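PDB 5IMW: intermedilysin from Streptococcus intermedius, which probably forms large pores in cholesterol-containing host membranes, binding the target surface, oligomerising and then refolding to insert as a cholesterol-dependent cytolysin. Local coordinates for residues N196-A204 with N321-S332. Residues are numbered along the deposited sequence; the frame is centred on the assembly and turned at random.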
loop_
_atom_site.group_PDB
_atom_site.type_symbol
_atom_site.label_atom_id
_atom_site.label_comp_id
_atom_site.label_asym_id
_atom_site.label_seq_id
_atom_site.Cartn_x
_atom_site.Cartn_y
_atom_site.Cartn_z
ATOM N N ASN A 196 5.483 5.310 1.426
ATOM C CA ASN A 196 6.441 5.176 2.515
ATOM C C ASN A 196 7.724 4.567 1.971
ATOM O O ASN A 196 7.691 3.511 1.331
ATOM C CB ASN A 196 5.891 4.299 3.640
ATOM C CG ASN A 196 6.887 4.111 4.765
ATOM O OD1 ASN A 196 7.441 5.077 5.289
ATOM N ND2 ASN A 196 7.135 2.859 5.132
ATOM N N PHE A 197 8.847 5.230 2.227
ATOM C CA PHE A 197 10.162 4.717 1.871
ATOM C C PHE A 197 10.954 4.501 3.150
ATOM O O PHE A 197 10.982 5.378 4.020
ATOM C CB PHE A 197 10.906 5.677 0.938
ATOM C CG PHE A 197 10.306 5.787 -0.439
ATOM C CD1 PHE A 197 10.670 4.900 -1.439
ATOM C CD2 PHE A 197 9.392 6.786 -0.737
ATOM C CE1 PHE A 197 10.130 5.000 -2.703
ATOM C CE2 PHE A 197 8.845 6.889 -2.002
ATOM C CZ PHE A 197 9.215 5.995 -2.985
ATOM N N ARG A 198 11.577 3.331 3.270
ATOM C CA ARG A 198 12.403 2.984 4.423
ATOM C C ARG A 198 13.800 2.640 3.925
ATOM O O ARG A 198 14.007 1.577 3.329
ATOM C CB ARG A 198 11.798 1.818 5.204
ATOM C CG ARG A 198 10.498 2.155 5.907
ATOM C CD ARG A 198 10.510 1.673 7.344
ATOM N NE ARG A 198 9.380 2.208 8.102
ATOM C CZ ARG A 198 8.299 1.521 8.462
ATOM N NH1 ARG A 198 8.169 0.237 8.152
ATOM N NH2 ARG A 198 7.341 2.125 9.148
ATOM N N GLN A 199 14.755 3.535 4.173
ATOM C CA GLN A 199 16.136 3.369 3.729
ATOM C C GLN A 199 16.974 2.878 4.906
ATOM O O GLN A 199 17.306 3.655 5.808
ATOM C CB GLN A 199 16.680 4.684 3.177
ATOM C CG GLN A 199 15.914 5.217 1.972
ATOM C CD GLN A 199 16.297 6.643 1.613
ATOM O OE1 GLN A 199 16.473 7.490 2.488
ATOM N NE2 GLN A 199 16.419 6.915 0.320
ATOM N N VAL A 200 17.329 1.595 4.883
ATOM C CA VAL A 200 17.988 0.929 6.002
ATOM C C VAL A 200 19.468 0.779 5.677
ATOM O O VAL A 200 19.831 0.190 4.651
ATOM C CB VAL A 200 17.350 -0.439 6.291
ATOM C CG1 VAL A 200 18.070 -1.140 7.431
ATOM C CG2 VAL A 200 15.873 -0.274 6.610
ATOM N N TYR A 201 20.323 1.303 6.557
ATOM C CA TYR A 201 21.767 1.131 6.435
ATOM C C TYR A 201 22.240 -0.098 7.207
ATOM O O TYR A 201 22.872 -0.994 6.639
ATOM C CB TYR A 201 22.494 2.382 6.939
ATOM C CG TYR A 201 22.026 3.672 6.307
ATOM C CD1 TYR A 201 21.609 3.712 4.985
ATOM C CD2 TYR A 201 21.998 4.851 7.038
ATOM C CE1 TYR A 201 21.181 4.890 4.407
ATOM C CE2 TYR A 201 21.571 6.034 6.471
ATOM C CZ TYR A 201 21.163 6.049 5.156
ATOM O OH TYR A 201 20.735 7.224 4.583
ATOM N N TYR A 202 21.948 -0.142 8.505
ATOM C CA TYR A 202 22.289 -1.283 9.342
ATOM C C TYR A 202 21.141 -1.550 10.307
ATOM O O TYR A 202 20.282 -0.694 10.537
ATOM C CB TYR A 202 23.606 -1.056 10.106
ATOM C CG TYR A 202 23.647 0.204 10.945
ATOM C CD1 TYR A 202 23.989 1.426 10.381
ATOM C CD2 TYR A 202 23.362 0.169 12.302
ATOM C CE1 TYR A 202 24.033 2.579 11.144
ATOM C CE2 TYR A 202 23.404 1.316 13.073
ATOM C CZ TYR A 202 23.739 2.517 12.489
ATOM O OH TYR A 202 23.783 3.660 13.254
ATOM N N THR A 203 21.132 -2.761 10.857
ATOM C CA THR A 203 20.096 -3.197 11.783
ATOM C C THR A 203 20.745 -3.882 12.974
ATOM O O THR A 203 21.607 -4.751 12.799
ATOM C CB THR A 203 19.105 -4.154 11.107
ATOM O OG1 THR A 203 19.621 -4.572 9.838
ATOM C CG2 THR A 203 17.761 -3.480 10.908
ATOM N N ALA A 204 20.330 -3.493 14.176
ATOM C CA ALA A 204 20.794 -4.113 15.409
ATOM C C ALA A 204 19.745 -5.117 15.872
ATOM O O ALA A 204 18.621 -4.733 16.210
ATOM C CB ALA A 204 21.050 -3.061 16.489
ATOM N N ASN A 321 23.054 5.778 0.346
ATOM C CA ASN A 321 24.266 5.285 0.981
ATOM C C ASN A 321 24.463 5.958 2.329
ATOM O O ASN A 321 24.106 7.125 2.520
ATOM C CB ASN A 321 25.496 5.532 0.103
ATOM C CG ASN A 321 25.528 4.637 -1.114
ATOM O OD1 ASN A 321 25.426 5.105 -2.247
ATOM N ND2 ASN A 321 25.670 3.335 -0.885
ATOM N N PHE A 322 25.043 5.206 3.258
ATOM C CA PHE A 322 25.376 5.738 4.572
ATOM C C PHE A 322 26.465 6.796 4.430
ATOM O O PHE A 322 27.585 6.495 4.000
ATOM C CB PHE A 322 25.830 4.599 5.485
ATOM C CG PHE A 322 25.943 4.973 6.945
ATOM C CD1 PHE A 322 25.640 6.250 7.393
ATOM C CD2 PHE A 322 26.364 4.030 7.868
ATOM C CE1 PHE A 322 25.751 6.574 8.729
ATOM C CE2 PHE A 322 26.477 4.349 9.204
ATOM C CZ PHE A 322 26.170 5.624 9.636
ATOM N N SER A 323 26.138 8.039 4.792
ATOM C CA SER A 323 27.094 9.133 4.651
ATOM C C SER A 323 28.301 8.958 5.566
ATOM O O SER A 323 29.405 9.387 5.213
ATOM C CB SER A 323 26.402 10.468 4.937
ATOM O OG SER A 323 25.939 10.530 6.275
ATOM N N ALA A 324 28.114 8.343 6.735
ATOM C CA ALA A 324 29.155 8.092 7.736
ATOM C C ALA A 324 29.522 9.354 8.506
ATOM O O ALA A 324 30.546 9.363 9.200
ATOM C CB ALA A 324 30.429 7.495 7.127
ATOM N N GLN A 325 28.725 10.420 8.410
ATOM C CA GLN A 325 28.990 11.621 9.197
ATOM C C GLN A 325 28.806 11.371 10.689
ATOM O O GLN A 325 29.509 11.971 11.511
ATOM C CB GLN A 325 28.065 12.756 8.757
ATOM C CG GLN A 325 28.087 13.071 7.266
ATOM C CD GLN A 325 29.301 13.876 6.850
ATOM O OE1 GLN A 325 30.399 13.684 7.375
ATOM N NE2 GLN A 325 29.105 14.792 5.908
ATOM N N SER A 326 27.867 10.505 11.053
ATOM C CA SER A 326 27.503 10.267 12.443
ATOM C C SER A 326 26.730 8.956 12.523
ATOM O O SER A 326 26.493 8.320 11.489
ATOM C CB SER A 326 26.667 11.432 12.979
ATOM O OG SER A 326 27.184 11.916 14.209
ATOM N N PRO A 327 26.329 8.510 13.710
ATOM C CA PRO A 327 25.523 7.290 13.794
ATOM C C PRO A 327 24.083 7.543 13.388
ATOM O O PRO A 327 23.509 8.607 13.637
ATOM C CB PRO A 327 25.620 6.903 15.273
ATOM C CG PRO A 327 25.834 8.184 15.973
ATOM C CD PRO A 327 26.603 9.078 15.041
ATOM N N ALA A 328 23.503 6.534 12.751
ATOM C CA ALA A 328 22.181 6.676 12.169
ATOM C C ALA A 328 21.105 6.710 13.254
ATOM O O ALA A 328 21.325 6.330 14.408
ATOM C CB ALA A 328 21.915 5.536 11.190
ATOM N N VAL A 329 19.926 7.184 12.861
ATOM C CA VAL A 329 18.768 7.304 13.747
ATOM C C VAL A 329 17.835 6.121 13.496
ATOM O O VAL A 329 17.688 5.693 12.342
ATOM C CB VAL A 329 18.048 8.645 13.522
ATOM C CG1 VAL A 329 16.840 8.786 14.439
ATOM C CG2 VAL A 329 19.006 9.819 13.728
ATOM N N PRO A 330 17.188 5.563 14.524
ATOM C CA PRO A 330 16.277 4.432 14.294
ATOM C C PRO A 330 15.003 4.871 13.588
ATOM O O PRO A 330 14.421 5.911 13.907
ATOM C CB PRO A 330 15.983 3.921 15.709
ATOM C CG PRO A 330 16.234 5.096 16.592
ATOM C CD PRO A 330 17.356 5.845 15.958
ATOM N N ILE A 331 14.549 4.049 12.641
ATOM C CA ILE A 331 13.391 4.414 11.833
ATOM C C ILE A 331 12.324 3.344 11.989
ATOM O O ILE A 331 11.125 3.642 11.992
ATOM C CB ILE A 331 13.762 4.602 10.351
ATOM C CG1 ILE A 331 14.512 3.375 9.826
ATOM C CG2 ILE A 331 14.584 5.870 10.179
ATOM C CD1 ILE A 331 14.752 3.397 8.341
ATOM N N SER A 332 12.749 2.091 12.126
ATOM C CA SER A 332 11.804 0.992 12.218
ATOM C C SER A 332 12.349 -0.075 13.152
ATOM O O SER A 332 13.565 -0.224 13.308
ATOM C CB SER A 332 11.508 0.388 10.844
ATOM O OG SER A 332 12.518 -0.521 10.451
#
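With CG anti to its backbone N (chi1 -169°), F322 extends its ring to Y202, whose own CG is set between the backbone N and the carbonyl carbon, and with Y201 they form an aromatic cluster. Both tyrosine rings approach F322 from the same side, Y201 near parallel and Y202 oblique. The cluster sits where the chain turns a corner at Y201, passing from strand 191-200 of one antiparallel sheet to strand 202-206 of another, and where the loop 321-328, leading into strand 329-337 of that second sheet, packs on the corner. The planes of F322 and Y201 are at 9°, but the two rings are displaced so that little of one lies over the other. The face of Y201 is instead filled by the F322 backbone, whose CA sits 4.0 Å from the ring centroid and practically on the ring normal, a CH-pi contact. Beyond it, F322 CE2 lies 3.6 Å from Y202 CE1. A328 CB meets the edge of the Y201 ring and also lies 3.6 Å from Y202 CE1. Helix 122-140 closes over Y202 through V133, and Y244 adds a further ring beside it.

Farther along, strands 196-200 and 329-332 pass each other without pairing. I331 reaches across with CD1, 3.6 Å from the Q199 carbonyl O, and also touches V200 CG2. S332 CB lies over one face of the R198 guanidinium, toward its rim, and N196 ND2 over the centre of the other. At the loop end, A328 N donates a bent hydrogen bond to Y202 OH, 2.9 Å long with an N-H...O angle of 140°.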